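Local coordinates for capsid protein VP1 (Human polyomavirus 12, PDB 6Y5Z), which builds the polyomavirus capsid as its major coat protein, assembling into pentamers that probably form a T=7 icosahedral shell and take part in host-cell attachment, at the interface of chains A and B. Numbering follows the deposited sequence. Chains: chain A/B, Capsid protein VP1.

The interface of chains A and B. Residues chain A 105, 107, 109, 111, 114-117; chain B 46-48, 256.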
loop_
_atom_site.group_PDB
_atom_site.type_symbol
_atom_site.label_atom_id
_atom_site.label_comp_id
_atom_site.label_asym_id
_atom_site.label_seq_id
_atom_site.Cartn_x
_atom_site.Cartn_y
_atom_site.Cartn_z
ATOM N N VAL A 105 -4.638 -26.302 -0.053
ATOM C CA VAL A 105 -5.864 -26.121 -0.882
ATOM C C VAL A 105 -6.313 -27.491 -1.407
ATOM O O VAL A 105 -7.017 -27.547 -2.408
ATOM C CB VAL A 105 -5.631 -25.083 -1.989
ATOM C CG1 VAL A 105 -5.438 -23.700 -1.389
ATOM C CG2 VAL A 105 -4.484 -25.438 -2.898
ATOM N N ASP A 107 -7.598 -29.686 1.106
ATOM C CA ASP A 107 -8.528 -30.113 2.184
ATOM C C ASP A 107 -9.955 -30.164 1.600
ATOM O O ASP A 107 -10.173 -29.661 0.475
ATOM C CB ASP A 107 -8.417 -29.194 3.415
ATOM C CG ASP A 107 -7.246 -29.415 4.381
ATOM O OD1 ASP A 107 -6.652 -30.540 4.439
ATOM O OD2 ASP A 107 -6.953 -28.460 5.124
ATOM N N MET A 109 -12.861 -28.689 0.867
ATOM C CA MET A 109 -13.116 -27.240 0.713
ATOM C C MET A 109 -14.021 -27.011 -0.503
ATOM O O MET A 109 -14.087 -27.934 -1.355
ATOM C CB MET A 109 -11.767 -26.544 0.499
ATOM C CG MET A 109 -10.864 -26.700 1.705
ATOM S SD MET A 109 -9.094 -26.438 1.420
ATOM C CE MET A 109 -8.969 -24.654 1.407
ATOM N N ARG A 111 -14.892 -25.717 -4.183
ATOM C CA ARG A 111 -14.062 -25.894 -5.384
ATOM C C ARG A 111 -14.806 -25.319 -6.580
ATOM O O ARG A 111 -16.034 -25.515 -6.630
ATOM C CB ARG A 111 -13.880 -27.398 -5.560
ATOM C CG ARG A 111 -12.645 -27.761 -6.341
ATOM C CD ARG A 111 -12.649 -29.247 -6.485
ATOM N NE ARG A 111 -11.471 -29.543 -7.222
ATOM C CZ ARG A 111 -11.058 -30.743 -7.516
ATOM N NH1 ARG A 111 -11.775 -31.793 -7.149
ATOM N NH2 ARG A 111 -9.928 -30.885 -8.177
ATOM N N ASN A 114 -12.577 -28.142 -11.417
ATOM C CA ASN A 114 -11.475 -29.003 -10.919
ATOM C C ASN A 114 -10.350 -28.128 -10.343
ATOM O O ASN A 114 -9.248 -28.640 -10.168
ATOM C CB ASN A 114 -10.946 -29.941 -12.002
ATOM C CG ASN A 114 -12.015 -30.907 -12.485
ATOM O OD1 ASN A 114 -12.708 -31.507 -11.673
ATOM N ND2 ASN A 114 -12.181 -31.033 -13.792
ATOM N N GLY A 115 -10.667 -26.881 -9.996
ATOM C CA GLY A 115 -9.685 -25.974 -9.383
ATOM C C GLY A 115 -9.374 -26.347 -7.946
ATOM O O GLY A 115 -9.917 -27.341 -7.399
ATOM N N VAL A 116 -8.508 -25.565 -7.322
ATOM C CA VAL A 116 -8.038 -25.865 -5.947
ATOM C C VAL A 116 -9.171 -25.545 -4.976
ATOM O O VAL A 116 -10.106 -24.791 -5.324
ATOM C CB VAL A 116 -6.759 -25.085 -5.598
ATOM C CG1 VAL A 116 -5.614 -25.374 -6.541
ATOM C CG2 VAL A 116 -7.000 -23.584 -5.512
ATOM N N GLY A 117 -9.050 -26.066 -3.761
ATOM C CA GLY A 117 -9.943 -25.720 -2.659
ATOM C C GLY A 117 -9.842 -24.236 -2.362
ATOM O O GLY A 117 -8.719 -23.704 -2.392
ATOM N N VAL B 46 -3.533 -30.275 -8.800
ATOM C CA VAL B 46 -4.024 -30.370 -7.403
ATOM C C VAL B 46 -5.393 -31.050 -7.392
ATOM O O VAL B 46 -6.297 -30.601 -8.111
ATOM C CB VAL B 46 -4.078 -28.980 -6.749
ATOM C CG1 VAL B 46 -4.772 -29.032 -5.409
ATOM C CG2 VAL B 46 -2.673 -28.393 -6.642
ATOM N N THR B 47 -5.533 -32.106 -6.595
ATOM C CA THR B 47 -6.830 -32.763 -6.340
ATOM C C THR B 47 -7.337 -32.337 -4.968
ATOM O O THR B 47 -6.537 -32.031 -4.070
ATOM C CB THR B 47 -6.697 -34.280 -6.507
ATOM O OG1 THR B 47 -5.736 -34.761 -5.573
ATOM C CG2 THR B 47 -6.270 -34.655 -7.913
ATOM N N VAL B 48 -8.648 -32.298 -4.804
ATOM C CA VAL B 48 -9.268 -31.795 -3.547
ATOM C C VAL B 48 -10.004 -32.956 -2.882
ATOM O O VAL B 48 -10.677 -33.727 -3.611
ATOM C CB VAL B 48 -10.197 -30.620 -3.871
ATOM C CG1 VAL B 48 -10.942 -30.107 -2.652
ATOM C CG2 VAL B 48 -9.407 -29.493 -4.533
ATOM N N HIS B 256 -8.030 -27.892 -13.791
ATOM C CA HIS B 256 -7.030 -28.329 -12.784
ATOM C C HIS B 256 -5.912 -27.293 -12.739
ATOM O O HIS B 256 -5.524 -26.764 -13.806
ATOM C CB HIS B 256 -6.417 -29.704 -13.059
ATOM C CG HIS B 256 -7.224 -30.853 -12.546
ATOM N ND1 HIS B 256 -8.140 -31.475 -13.347
ATOM C CD2 HIS B 256 -7.284 -31.449 -11.323
ATOM C CE1 HIS B 256 -8.710 -32.461 -12.675
ATOM N NE2 HIS B 256 -8.195 -32.474 -11.413
HETATM O O HOH W 1 -6.727 -28.178 -9.285
HETATM O O HOH W 2 -9.510 -30.398 -15.420
#
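Loop meets loop here between neighbouring VP1 subunits of the polyomavirus coat protein family, in part of the non-twofold interface that joins monomers into the capsid pentamer. B:Val48 enters a loop of chain A made by residues 105 to 117, and its two methyls divide the work. B:Val48 CG1, anti to the backbone N (chi1 176°), points at main-chain oxygens and comes 3.3 Å from the carbonyl O of A:Asp107, with A:Met109 O farther off. B:Val48 CG2 lies over one face of the guanidinium, nearer its NE side, 3.4 Å from A:Arg111 NE, and also touches the backbone N of A:Gly117. The two side chains lie antiparallel, and the extended arginine lays its CD, NE and CZ along the valine.

Bonds within chain A fix the guanidinium. A:Arg111 NE donates to A:Gly115 O at 2.7 Å, nearly in both the carbonyl and guanidinium planes, whereas A:Arg111 NH2 reaches the main-chain O of A:Asn114 from above that carbonyl's plane, at 3.1 Å and with a more bent geometry. The arginine thus ties down its own loop and offers a flat face to the partner; no N or O of the arginine comes within bonding distance of chain B in this patch. Elsewhere in the patch, A:Val116 CG1 meets B:Val46 CG1 at 3.9 Å, the two branched side chains crossing obliquely.

At the other end, A:Asn114 stacks on B:His256. A:Asn114 CB sits over one face of the imidazole, 3.4 Å from B:His256 CE1, and the amide plane is turned only 18° from the ring. Polar links across the patch run through water. One water bridges the main-chain O atoms of A:Asn114 and B:Val46, so that this backbone carbonyl of the asparagine serves both the arginine and the partner chain. A second water joins A:Asn114 ND2 to B:His256 ND1, lying 2.7 Å from that ring nitrogen and adding a polar link to the stacked pair.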